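Local coordinates for nitrogenase molybdenum-iron protein beta chain (Clostridium pasteurianum, PDB 4WES) that forms, together with the alpha chain, the molybdenum-iron protein of nitrogenase, which reduces dinitrogen to ammonia, and shares in binding its [8Fe-7S] cluster, at residues B[145-150]-B[243-248]; B[28-33]-B[179-184]; B[329-334]-B[435-440]; B[268-273]-B[298-303]; B[37-42]-B[89-94]. All coordinates share one frame; numbering follows the deposited sequence.

Interaction 1 (B[145-150]-B[243-248]); sequences SHVTGF and SYASDL
Val-147 and Phe-150, in the first turns of helix 146-161, meet Tyr-244 and Ala-245 at the start of helix 243-257. In one of its two modelled conformers, Val-147 holds CG1 anti to the backbone N (chi1 172°), bringing that methyl to 3.8 Å from Tyr-244 CB at a slant; this contact is less certain than that of Phe-150. Phe-150 offers the edge of its ring: CD2 is 3.6 Å from Ala-245 O, which lies in the ring plane, and 3.9 Å from Ala-245 CB. With so small a residue between them, the axes of the short helical pieces 146-150 and 243-248 approach to 8.1 Å, nearly parallel at 21°.

Around these contacts each helix start is held separately. Ser-145 and Thr-148 form a capping box: Val-147 N donates to Ser-145 OG at 3.0 Å, and Ser-145 N donates to Thr-148 OG1 at 2.9 Å, nearly straight at 167°. On the partner helix, the two carboxylate oxygens of Asp-322 take the N-H groups of Tyr-244 and Ala-245. The Tyr-244 ring leads away from the contact, and its hydroxyl is hydrogen-bonded to Phe-350 N.

No hydrogen bond joins the two segments. The contact therefore rests on a close apolar fit and on a ring edge, with its slightly positive C-H groups, facing a carbonyl oxygen, while capping groups satisfy the polar helix starts separately.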
# COMPACT_ATOMS: atom_id res chain seq x y z
N SER B 145 15.11 -26.68 5.89
CA SER B 145 14.07 -26.04 5.12
C SER B 145 14.63 -25.64 3.76
O SER B 145 15.77 -25.92 3.42
CB SER B 145 13.54 -24.80 5.82
OG SER B 145 14.54 -23.77 5.77
N HIS B 146 13.81 -24.92 3.00
CA HIS B 146 14.25 -24.33 1.74
C HIS B 146 15.48 -23.45 1.94
O HIS B 146 16.30 -23.32 1.01
CB HIS B 146 13.09 -23.54 1.12
CG HIS B 146 12.60 -22.43 1.97
ND1 HIS B 146 11.84 -22.63 3.11
CD2 HIS B 146 12.80 -21.09 1.86
CE1 HIS B 146 11.62 -21.45 3.66
NE2 HIS B 146 12.17 -20.51 2.92
N VAL B 147 15.66 -22.83 3.10
CA VAL B 147 16.86 -22.03 3.35
C VAL B 147 18.09 -22.94 3.30
O VAL B 147 19.13 -22.59 2.71
CB VAL B 147 16.75 -21.32 4.70
CG1 VAL B 147 18.06 -20.64 5.07
CG2 VAL B 147 15.57 -20.31 4.67
N THR B 148 18.00 -24.09 3.93
CA THR B 148 19.09 -25.07 3.94
C THR B 148 19.38 -25.54 2.53
O THR B 148 20.54 -25.79 2.17
CB THR B 148 18.70 -26.25 4.83
OG1 THR B 148 17.90 -25.82 5.93
CG2 THR B 148 19.92 -26.98 5.32
N GLY B 149 18.35 -25.71 1.71
CA GLY B 149 18.52 -26.10 0.33
C GLY B 149 19.32 -25.09 -0.48
O GLY B 149 20.22 -25.45 -1.26
N PHE B 150 18.99 -23.82 -0.28
CA PHE B 150 19.77 -22.73 -0.87
C PHE B 150 21.23 -22.85 -0.42
O PHE B 150 22.16 -22.79 -1.22
CB PHE B 150 19.14 -21.40 -0.48
CG PHE B 150 19.87 -20.20 -1.04
CD1 PHE B 150 19.44 -19.58 -2.20
CD2 PHE B 150 20.96 -19.67 -0.38
CE1 PHE B 150 20.10 -18.49 -2.70
CE2 PHE B 150 21.63 -18.57 -0.88
CZ PHE B 150 21.17 -17.95 -2.03
N SER B 243 23.69 -15.92 8.03
CA SER B 243 24.45 -17.13 8.31
C SER B 243 23.75 -18.42 7.86
O SER B 243 24.43 -19.34 7.40
CB SER B 243 24.84 -17.20 9.78
OG SER B 243 23.69 -17.35 10.59
N TYR B 244 22.44 -18.48 8.02
CA TYR B 244 21.76 -19.71 7.65
C TYR B 244 21.92 -20.03 6.17
O TYR B 244 22.18 -21.18 5.78
CB TYR B 244 20.28 -19.67 8.00
CG TYR B 244 19.93 -19.87 9.46
CD1 TYR B 244 20.17 -18.89 10.40
CD2 TYR B 244 19.27 -21.03 9.87
CE1 TYR B 244 19.79 -19.04 11.72
CE2 TYR B 244 18.85 -21.19 11.18
CZ TYR B 244 19.11 -20.21 12.11
OH TYR B 244 18.68 -20.34 13.42
N ALA B 245 21.68 -19.03 5.32
CA ALA B 245 21.73 -19.24 3.89
C ALA B 245 23.16 -19.29 3.33
O ALA B 245 23.38 -19.95 2.31
CB ALA B 245 20.95 -18.14 3.16
N SER B 246 24.06 -18.53 3.93
CA SER B 246 25.28 -18.17 3.23
C SER B 246 26.58 -18.71 3.84
O SER B 246 27.60 -18.80 3.13
CB SER B 246 25.38 -16.64 3.11
OG SER B 246 24.23 -16.13 2.46
N ASP B 247 26.58 -19.04 5.14
CA ASP B 247 27.84 -19.40 5.78
C ASP B 247 28.42 -20.68 5.23
O ASP B 247 29.64 -20.79 5.12
CB ASP B 247 27.69 -19.54 7.29
CG ASP B 247 27.94 -18.29 8.06
OD1 ASP B 247 28.14 -17.21 7.49
OD2 ASP B 247 27.95 -18.40 9.33
N LEU B 248 27.60 -21.68 4.92
CA LEU B 248 28.15 -22.95 4.48
C LEU B 248 29.00 -22.75 3.22
O LEU B 248 30.12 -23.24 3.11
CB LEU B 248 27.07 -23.99 4.26
CG LEU B 248 27.58 -25.36 3.80
CD1 LEU B 248 28.43 -26.03 4.84
CD2 LEU B 248 26.41 -26.26 3.43

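Interaction 2 (B[28-33]-B[179-184]); sequences AMYAAL and VGPADM
Tyr-30 alone carries helix 24-33 across to residues 179-184; its neighbours along the segment look to other parts of the fold. Ala-28 packs on Met-153 of helix 146-161, and Met-29, extended as far as its sulfur and bent there, reaches His-52, Arg-53 and Leu-56 of helix 46-60. Tyr-30 then departs in the direction of the second segment, CG anti to its backbone N (chi1 -179°), and spans the gap with the full length of its side chain, since its CA is still 9.6 Å from that of Gly-180.

At the far end, Tyr-30 OH donates to Val-179 O at 2.7 Å. The hydroxyl approaches at a C=O...donor angle of 137° and stands 18° from the carbonyl plane. Tyr-30 OH also lies 3.4 Å from Pro-181 CD, while Met-184, coming from the opposite direction, brings CE to 4.1 Å from Tyr-30 CE2. A second hydrogen-bonding partner of the hydroxyl, Thr-204 OG1, and the ring of Phe-178, set edge-to-face against the tyrosine, complete its surroundings. Past it, Ala-31 returns to helix 146-161, and Ala-32 and Leu-33 lie on Pro-40 of strand 38-43.

The tyrosine thus grips the loop that ends in Gly-180, the N-cap of helix 181-193. Such a loop, leading from a parallel strand (172-175) into the following helix, is characteristic of the Rossmann-like alpha/beta domains of nitrogenase component 1 proteins.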
# COMPACT_ATOMS: atom_id res chain seq x y z
N ALA B 28 17.39 -24.73 -3.43
CA ALA B 28 18.46 -25.10 -4.36
C ALA B 28 18.10 -24.71 -5.79
O ALA B 28 19.00 -24.29 -6.56
CB ALA B 28 18.74 -26.60 -4.27
N MET B 29 16.83 -24.87 -6.18
CA MET B 29 16.38 -24.48 -7.50
C MET B 29 16.57 -22.96 -7.69
O MET B 29 17.05 -22.52 -8.74
CB MET B 29 14.92 -24.91 -7.67
CG MET B 29 14.35 -24.65 -9.04
SD MET B 29 12.64 -25.19 -9.24
CE MET B 29 12.85 -26.98 -9.19
N TYR B 30 16.18 -22.18 -6.69
CA TYR B 30 16.34 -20.75 -6.72
C TYR B 30 17.82 -20.36 -6.85
O TYR B 30 18.18 -19.53 -7.69
CB TYR B 30 15.70 -20.15 -5.46
CG TYR B 30 15.79 -18.65 -5.38
CD1 TYR B 30 14.99 -17.85 -6.18
CD2 TYR B 30 16.70 -18.00 -4.54
CE1 TYR B 30 15.10 -16.48 -6.14
CE2 TYR B 30 16.79 -16.64 -4.47
CZ TYR B 30 15.99 -15.86 -5.28
OH TYR B 30 16.07 -14.49 -5.30
N ALA B 31 18.65 -20.94 -6.02
CA ALA B 31 20.10 -20.69 -6.13
C ALA B 31 20.62 -21.00 -7.52
O ALA B 31 21.45 -20.23 -8.07
CB ALA B 31 20.85 -21.49 -5.06
N ALA B 32 20.23 -22.13 -8.09
CA ALA B 32 20.68 -22.52 -9.39
C ALA B 32 20.25 -21.54 -10.50
O ALA B 32 20.99 -21.29 -11.44
CB ALA B 32 20.21 -23.92 -9.72
N LEU B 33 19.04 -21.01 -10.36
CA LEU B 33 18.58 -19.98 -11.30
C LEU B 33 19.41 -18.69 -11.18
O LEU B 33 19.31 -17.81 -12.03
CB LEU B 33 17.09 -19.72 -11.13
CG LEU B 33 16.21 -20.85 -11.63
CD1 LEU B 33 14.75 -20.62 -11.23
CD2 LEU B 33 16.27 -21.02 -13.14
N VAL B 179 17.48 -14.13 -0.51
CA VAL B 179 16.85 -12.86 -0.67
C VAL B 179 16.39 -12.75 -2.10
O VAL B 179 16.86 -13.50 -2.96
CB VAL B 179 17.73 -11.66 -0.27
CG1 VAL B 179 18.16 -11.79 1.20
CG2 VAL B 179 18.96 -11.55 -1.15
N GLY B 180 15.50 -11.82 -2.40
CA GLY B 180 14.97 -11.69 -3.73
C GLY B 180 15.88 -10.97 -4.70
O GLY B 180 16.85 -10.31 -4.29
N PRO B 181 15.57 -11.04 -5.98
CA PRO B 181 16.38 -10.34 -7.00
C PRO B 181 16.47 -8.85 -6.75
O PRO B 181 17.50 -8.25 -7.06
CB PRO B 181 15.69 -10.71 -8.32
CG PRO B 181 14.30 -11.15 -7.93
CD PRO B 181 14.44 -11.77 -6.58
N ALA B 182 15.43 -8.21 -6.22
CA ALA B 182 15.53 -6.80 -5.93
C ALA B 182 16.58 -6.51 -4.87
O ALA B 182 17.25 -5.47 -4.89
CB ALA B 182 14.21 -6.22 -5.52
N ASP B 183 16.67 -7.41 -3.88
CA ASP B 183 17.68 -7.27 -2.83
C ASP B 183 19.08 -7.49 -3.38
O ASP B 183 20.02 -6.76 -3.04
CB ASP B 183 17.37 -8.26 -1.71
CG ASP B 183 16.07 -7.96 -1.01
OD1 ASP B 183 15.35 -8.93 -0.71
OD2 ASP B 183 15.79 -6.77 -0.79
N MET B 184 19.22 -8.48 -4.28
CA MET B 184 20.50 -8.65 -4.97
C MET B 184 20.88 -7.40 -5.76
O MET B 184 22.04 -6.97 -5.70
CB MET B 184 20.45 -9.90 -5.84
CG MET B 184 20.41 -11.19 -5.02
SD MET B 184 19.47 -12.46 -5.82
CE MET B 184 19.82 -13.89 -4.77

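Interaction 3 (B[329-334]-B[435-440]); sequences KFIIEL and EEITNV
Ile-331 and Leu-334 meet Ile-437 where helices 321-333 and 426-448 pack beside the five-stranded parallel sheet of a Rossmann-like alpha/beta domain. The closer part of the contact is small, and even its methyls only just touch. CD1 of Ile-437 is the shared point, no nearer than 4.3 Å to Ile-331 CD1 and 4.4 Å from Leu-334 CD1, so that one methyl serves both residues of the other helix. The Ile-331 side chain does not start out toward its partner; the bend at chi2 (-59°) carries its end nearer. Strand residues close this hydrophobic patch: Ile-331 lies on Ile-390, and Ile-437 on Leu-388 and Val-407. Leu-334 is backed within its own segment by Phe-330, whose ring face lies under Leu-334 CD1, the methyl standing 4.0 Å above the ring centre.

Elsewhere the two segments stand apart, their nearest CA atoms, those of Ile-331 and Ile-437, being 10.2 Å from each other, and no hydrogen bond spans them. On the solvent side, partly exposed Glu-435 is hydrogen-bonded through OE1 to Asn-422 of the second beta subunit. Glu-333, by contrast, is a buried carboxylate with its own partners: OE1 accepts from Val-270 N, and OE2 is hydrogen-bonded to Ser-271 OG. One turn earlier, Lys-329 NZ forms a salt bridge with Glu-333 OE2 at 3.1 Å, arriving 37° out of the carboxylate plane.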
# COMPACT_ATOMS: atom_id res chain seq x y z
N LYS B 329 15.35 -6.81 14.55
CA LYS B 329 16.19 -5.71 15.02
C LYS B 329 15.64 -4.37 14.52
O LYS B 329 15.60 -3.41 15.26
CB LYS B 329 17.65 -5.94 14.56
CG LYS B 329 18.61 -4.85 15.00
CD LYS B 329 18.78 -4.77 16.50
CE LYS B 329 20.07 -3.99 16.89
NZ LYS B 329 19.78 -2.57 16.76
N PHE B 330 15.25 -4.32 13.25
CA PHE B 330 14.73 -3.06 12.69
C PHE B 330 13.45 -2.64 13.41
O PHE B 330 13.25 -1.45 13.68
CB PHE B 330 14.54 -3.21 11.20
CG PHE B 330 14.17 -1.92 10.48
CD1 PHE B 330 14.69 -0.70 10.85
CD2 PHE B 330 13.35 -1.95 9.38
CE1 PHE B 330 14.39 0.45 10.15
CE2 PHE B 330 13.04 -0.80 8.67
CZ PHE B 330 13.57 0.41 9.06
N ILE B 331 12.58 -3.60 13.71
CA ILE B 331 11.37 -3.28 14.47
C ILE B 331 11.72 -2.60 15.82
O ILE B 331 11.13 -1.59 16.19
CB ILE B 331 10.52 -4.56 14.66
CG1 ILE B 331 9.95 -5.04 13.35
CG2 ILE B 331 9.46 -4.37 15.73
CD1 ILE B 331 9.06 -4.10 12.60
N ILE B 332 12.72 -3.15 16.52
CA ILE B 332 13.20 -2.53 17.73
C ILE B 332 13.74 -1.12 17.47
O ILE B 332 13.45 -0.16 18.20
CB ILE B 332 14.24 -3.42 18.43
CG1 ILE B 332 13.57 -4.73 18.90
CG2 ILE B 332 14.88 -2.70 19.60
CD1 ILE B 332 14.56 -5.75 19.41
N GLU B 333 14.53 -0.97 16.39
CA GLU B 333 15.07 0.34 16.02
C GLU B 333 14.00 1.38 15.74
O GLU B 333 14.23 2.56 15.95
CB GLU B 333 16.00 0.18 14.82
CG GLU B 333 17.26 -0.62 15.11
CD GLU B 333 18.10 -0.98 13.91
OE1 GLU B 333 17.55 -1.12 12.80
OE2 GLU B 333 19.31 -1.13 14.10
N LEU B 334 12.84 0.91 15.24
CA LEU B 334 11.71 1.80 14.96
C LEU B 334 10.96 2.23 16.22
O LEU B 334 10.09 3.11 16.14
CB LEU B 334 10.73 1.11 14.00
CG LEU B 334 11.30 0.94 12.58
CD1 LEU B 334 10.47 -0.06 11.78
CD2 LEU B 334 11.39 2.26 11.85
N GLU B 435 7.57 3.05 5.07
CA GLU B 435 6.39 3.53 4.35
C GLU B 435 5.28 2.49 4.35
O GLU B 435 4.13 2.81 4.63
CB GLU B 435 6.77 3.93 2.93
CG GLU B 435 5.58 4.48 2.18
CD GLU B 435 5.78 4.73 0.72
OE1 GLU B 435 6.73 4.13 0.11
OE2 GLU B 435 4.97 5.49 0.17
N GLU B 436 5.64 1.26 4.02
CA GLU B 436 4.60 0.21 3.97
C GLU B 436 3.96 -0.04 5.33
O GLU B 436 2.74 -0.18 5.43
CB GLU B 436 5.22 -1.08 3.46
CG GLU B 436 4.26 -2.17 3.11
CD GLU B 436 4.97 -3.33 2.37
OE1 GLU B 436 6.24 -3.50 2.45
OE2 GLU B 436 4.24 -4.11 1.75
N ILE B 437 4.77 -0.13 6.38
CA ILE B 437 4.28 -0.35 7.72
C ILE B 437 3.35 0.78 8.14
O ILE B 437 2.25 0.56 8.67
CB ILE B 437 5.46 -0.51 8.71
CG1 ILE B 437 6.17 -1.85 8.49
CG2 ILE B 437 4.99 -0.38 10.16
CD1 ILE B 437 7.52 -1.99 9.15
N THR B 438 3.81 2.03 7.98
CA THR B 438 2.99 3.14 8.42
C THR B 438 1.74 3.27 7.54
O THR B 438 0.68 3.64 8.05
CB THR B 438 3.78 4.44 8.54
OG1 THR B 438 4.39 4.80 7.31
CG2 THR B 438 4.86 4.30 9.58
N ASN B 439 1.86 3.00 6.24
CA ASN B 439 0.68 3.03 5.38
C ASN B 439 -0.40 2.08 5.89
O ASN B 439 -1.58 2.43 5.93
CB ASN B 439 1.01 2.63 3.95
CG ASN B 439 1.64 3.71 3.10
OD1 ASN B 439 1.80 4.85 3.51
ND2 ASN B 439 1.99 3.33 1.89
N VAL B 440 -0.04 0.82 6.23
CA VAL B 440 -1.07 -0.13 6.62
C VAL B 440 -1.66 0.19 7.98
O VAL B 440 -2.88 0.00 8.21
CB VAL B 440 -0.61 -1.61 6.55
CG1 VAL B 440 -0.28 -2.02 5.15
CG2 VAL B 440 0.49 -1.99 7.52

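Interaction 4 (B[268-273]-B[298-303]); sequences IGVSAT and QLIDLM
Val-270 and Leu-299, at 8.2 Å, are the nearest CA pair between two successive helices, 270-284 and 290-305, of the alpha/beta fold. The first begins here, with Gly-269 as its N-cap residue; the second is met near its C-terminal end. Gly-269 adopts a positive phi (90°), with backbone angles at which a side chain would collide with the carbonyl oxygen of Ile-268. Its own carbonyl oxygen is held twice by Thr-273: the backbone N donates at 3.3 Å, and Thr-273 OG1 donates to Gly-269 O at 2.8 Å, in the carbonyl plane.

The closest side-chain contacts all involve one methyl. Val-270 CG2, placed beside its backbone N by chi1 of -179°, enters a recess formed by three residues of the second helix. Met-303 SD is the nearest, at 3.5 Å from Val-270 CG2, and the bend at chi3 (71°) also sets Met-303 CE 3.9 Å from the same methyl, the two side chains passing obliquely. CD2 of Leu-299 lies 3.9 Å from Val-270 CG2, and Ile-300 CD1 is at 4.2 Å. Met-514 of the alpha chain packs on both Val-270 and Ile-300, so the apolar cluster reaches into the subunit interface.

The helix that supplies this recess also carries part of a metal site. Asp-301 takes no part in the valine contact; its OD2 binds an iron(II) ion together with Asp-305 and with Lys-61 O and Glu-62 of the second beta subunit, while its OD1 forms a salt bridge with Lys-473 NZ of the alpha chain.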
# COMPACT_ATOMS: atom_id res chain seq x y z
N ILE B 268 19.05 -5.49 6.69
CA ILE B 268 17.72 -4.89 6.84
C ILE B 268 17.76 -3.98 8.03
O ILE B 268 18.12 -4.41 9.14
CB ILE B 268 16.62 -5.96 6.98
CG1 ILE B 268 16.55 -6.86 5.74
CG2 ILE B 268 15.27 -5.29 7.26
CD1 ILE B 268 15.65 -8.06 5.90
N GLY B 269 17.36 -2.72 7.84
CA GLY B 269 17.31 -1.74 8.91
C GLY B 269 18.58 -0.95 9.09
O GLY B 269 19.48 -0.98 8.25
N VAL B 270 18.66 -0.25 10.23
CA VAL B 270 19.75 0.70 10.44
C VAL B 270 21.05 -0.02 10.76
O VAL B 270 22.02 0.06 10.00
CB VAL B 270 19.41 1.75 11.52
CG1 VAL B 270 20.56 2.74 11.69
CG2 VAL B 270 18.11 2.48 11.21
N SER B 271 21.11 -0.70 11.91
CA SER B 271 22.37 -1.31 12.32
C SER B 271 22.85 -2.37 11.35
O SER B 271 24.04 -2.45 11.08
CB SER B 271 22.31 -1.85 13.74
OG SER B 271 21.38 -2.92 13.86
N ALA B 272 21.94 -3.16 10.80
CA ALA B 272 22.39 -4.23 9.90
C ALA B 272 22.91 -3.66 8.57
O ALA B 272 23.87 -4.17 8.03
CB ALA B 272 21.29 -5.25 9.68
N THR B 273 22.30 -2.61 8.05
CA THR B 273 22.87 -1.96 6.86
C THR B 273 24.18 -1.26 7.22
O THR B 273 25.17 -1.39 6.49
CB THR B 273 21.89 -1.01 6.18
OG1 THR B 273 20.70 -1.74 5.85
CG2 THR B 273 22.49 -0.45 4.91
N GLN B 298 18.06 10.03 5.08
CA GLN B 298 16.64 10.04 4.74
C GLN B 298 15.89 8.96 5.53
O GLN B 298 14.75 9.20 5.97
CB GLN B 298 16.44 9.81 3.24
CG GLN B 298 16.89 11.00 2.38
CD GLN B 298 16.92 10.63 0.92
OE1 GLN B 298 17.38 9.54 0.54
NE2 GLN B 298 16.44 11.51 0.10
N LEU B 299 16.49 7.79 5.68
CA LEU B 299 15.86 6.77 6.53
C LEU B 299 15.70 7.27 7.96
O LEU B 299 14.60 7.15 8.53
CB LEU B 299 16.74 5.51 6.53
CG LEU B 299 16.29 4.44 7.52
CD1 LEU B 299 14.87 3.96 7.30
CD2 LEU B 299 17.29 3.29 7.53
N ILE B 300 16.72 7.87 8.54
CA ILE B 300 16.59 8.42 9.89
C ILE B 300 15.51 9.48 9.92
O ILE B 300 14.70 9.54 10.85
CB ILE B 300 17.96 8.95 10.40
CG1 ILE B 300 19.00 7.83 10.50
CG2 ILE B 300 17.79 9.67 11.72
CD1 ILE B 300 18.63 6.68 11.40
N ASP B 301 15.51 10.37 8.91
CA ASP B 301 14.48 11.39 8.82
C ASP B 301 13.09 10.79 8.87
O ASP B 301 12.18 11.31 9.53
CB ASP B 301 14.68 12.23 7.54
CG ASP B 301 13.89 13.51 7.56
OD1 ASP B 301 14.37 14.47 8.20
OD2 ASP B 301 12.82 13.55 6.94
N LEU B 302 12.88 9.71 8.11
CA LEU B 302 11.57 9.05 8.03
C LEU B 302 11.23 8.37 9.35
O LEU B 302 10.08 8.43 9.78
CB LEU B 302 11.60 8.08 6.88
CG LEU B 302 10.33 7.27 6.65
CD1 LEU B 302 9.13 8.15 6.40
CD2 LEU B 302 10.52 6.34 5.49
N MET B 303 12.19 7.71 9.96
CA MET B 303 11.95 7.08 11.26
C MET B 303 11.50 8.08 12.30
O MET B 303 10.62 7.79 13.13
CB MET B 303 13.21 6.35 11.73
CG MET B 303 13.56 5.14 10.85
SD MET B 303 15.15 4.39 11.23
CE MET B 303 14.80 3.63 12.82

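Interaction 5 (B[37-42]-B[89-94]); sequences NCLPHS and KNIFSL
In the parallel sheet that holds strand 38-43 between strands 67-68 and 99-104, Leu-39 and His-41 meet Ile-91 of helix 81-95, part of the crossover that leaves strand 67-68 and returns as strand 99-104. The helix thus packs across the strand that its own connection skips. Leu-39 and His-41 point to the same face, and the isoleucine engages both with different branches. Ile-91 CG2 lies 3.7 Å from Leu-39 CD2, while the longer arm, with CG1 anti to the carbonyl carbon (chi1 -69°), carries Ile-91 CD1 to 3.7 Å from His-41 ND1 and 4.2 Å from His-41 CE1. Pro-40, between them in sequence, packs on helix 24-33 instead.

Both ring nitrogens of His-41 are held by serines, ND1 by Ser-67 OG and NE2 by Ser-69 OG, and this pairing fixes the rotation of the imidazole. Next to Ile-91, Asn-90 is hydrogen-bonded to Thr-17 and Pro-45 of the alpha chain, so one turn of helix serves both the sheet and the subunit interface. The isoleucine methyl therefore rests against an imidazole whose polar needs are already met, and the contact across the segments is one of dispersion and shape.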
# COMPACT_ATOMS: atom_id res chain seq x y z
N ASN B 37 22.78 -19.25 -17.60
CA ASN B 37 22.73 -20.38 -18.53
C ASN B 37 22.73 -21.72 -17.81
O ASN B 37 23.23 -22.71 -18.30
CB ASN B 37 23.84 -20.30 -19.60
CG ASN B 37 23.63 -19.17 -20.56
OD1 ASN B 37 22.62 -18.46 -20.50
ND2 ASN B 37 24.62 -18.99 -21.45
N CYS B 38 22.10 -21.73 -16.64
CA CYS B 38 21.94 -22.94 -15.84
C CYS B 38 20.52 -23.47 -15.89
O CYS B 38 19.56 -22.72 -15.68
CB CYS B 38 22.29 -22.63 -14.39
SG CYS B 38 22.10 -23.99 -13.25
N LEU B 39 20.38 -24.78 -16.14
CA LEU B 39 19.11 -25.43 -15.93
C LEU B 39 19.18 -26.21 -14.59
O LEU B 39 19.96 -27.16 -14.46
CB LEU B 39 18.75 -26.39 -17.07
CG LEU B 39 17.35 -26.97 -17.02
CD1 LEU B 39 16.30 -25.89 -17.10
CD2 LEU B 39 17.17 -28.02 -18.09
N PRO B 40 18.37 -25.83 -13.61
CA PRO B 40 18.24 -26.65 -12.41
C PRO B 40 17.65 -28.01 -12.75
O PRO B 40 16.77 -28.10 -13.62
CB PRO B 40 17.27 -25.86 -11.52
CG PRO B 40 17.24 -24.47 -12.10
CD PRO B 40 17.46 -24.67 -13.58
N HIS B 41 18.11 -29.06 -12.04
CA HIS B 41 17.62 -30.41 -12.24
C HIS B 41 17.26 -31.04 -10.93
O HIS B 41 18.08 -31.10 -10.01
CB HIS B 41 18.66 -31.28 -12.93
CG HIS B 41 18.16 -32.65 -13.24
ND1 HIS B 41 17.33 -32.91 -14.30
CD2 HIS B 41 18.28 -33.81 -12.54
CE1 HIS B 41 17.00 -34.18 -14.27
NE2 HIS B 41 17.56 -34.75 -13.22
N SER B 42 16.00 -31.49 -10.84
CA SER B 42 15.48 -32.14 -9.64
C SER B 42 15.57 -33.64 -9.77
O SER B 42 14.87 -34.27 -10.58
CB SER B 42 14.03 -31.71 -9.48
OG SER B 42 13.44 -32.32 -8.34
N LYS B 89 21.20 -36.48 -21.32
CA LYS B 89 21.25 -36.56 -22.79
C LYS B 89 20.13 -35.75 -23.43
O LYS B 89 20.34 -35.09 -24.45
CB LYS B 89 21.20 -38.02 -23.26
CG LYS B 89 22.33 -38.87 -22.71
CD LYS B 89 22.27 -40.29 -23.25
CE LYS B 89 22.93 -41.28 -22.32
NZ LYS B 89 23.12 -42.60 -22.97
N ASN B 90 18.94 -35.79 -22.84
CA ASN B 90 17.83 -34.98 -23.36
C ASN B 90 17.99 -33.50 -23.06
O ASN B 90 17.63 -32.66 -23.92
CB ASN B 90 16.50 -35.50 -22.84
CG ASN B 90 16.13 -36.81 -23.49
OD1 ASN B 90 15.97 -36.87 -24.72
ND2 ASN B 90 15.98 -37.88 -22.70
N ILE B 91 18.54 -33.17 -21.91
CA ILE B 91 18.70 -31.78 -21.54
C ILE B 91 19.67 -31.09 -22.48
O ILE B 91 19.40 -30.01 -23.02
CB ILE B 91 19.16 -31.65 -20.10
CG1 ILE B 91 18.05 -32.08 -19.16
CG2 ILE B 91 19.58 -30.23 -19.82
CD1 ILE B 91 18.51 -32.46 -17.76
N PHE B 92 20.86 -31.66 -22.67
CA PHE B 92 21.83 -30.95 -23.50
C PHE B 92 21.37 -30.89 -24.96
O PHE B 92 21.53 -29.85 -25.60
CB PHE B 92 23.23 -31.57 -23.41
CG PHE B 92 23.94 -31.24 -22.13
CD1 PHE B 92 24.18 -29.93 -21.80
CD2 PHE B 92 24.40 -32.21 -21.26
CE1 PHE B 92 24.85 -29.59 -20.64
CE2 PHE B 92 25.07 -31.87 -20.10
CZ PHE B 92 25.30 -30.56 -19.78
N SER B 93 20.73 -31.95 -25.46
CA SER B 93 20.28 -31.96 -26.87
C SER B 93 19.13 -31.01 -27.12
O SER B 93 19.16 -30.27 -28.12
CB SER B 93 19.89 -33.39 -27.30
OG SER B 93 18.76 -33.91 -26.55
N LEU B 94 18.12 -30.99 -26.26
CA LEU B 94 16.95 -30.17 -26.49
C LEU B 94 17.11 -28.76 -26.02
O LEU B 94 16.55 -27.85 -26.63
CB LEU B 94 15.71 -30.76 -25.81
CG LEU B 94 15.13 -32.03 -26.37
CD1 LEU B 94 13.94 -32.48 -25.52
CD2 LEU B 94 14.69 -31.83 -27.82

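In the fold
From the N terminus, helix 24-33 opens the loop that interaction 2 closes 146 residues later at the start of helix 181-193. Interaction 5 is nested inside it, joining the first parallel sheet to helix 81-95. Interaction 1 crosses interaction 2: it starts from helix 146-161 within that loop and closes beyond it on helix 243-257. The two contacts touch where helix 24-33 packs against helix 146-161. Interactions 4 and 3 follow in series, 4 being a short closure between successive helices and 3 linking helix 321-333 to helix 426-448. These two touch each other, with centres about 10 Å apart, and lie across the chain's centre from interaction 5.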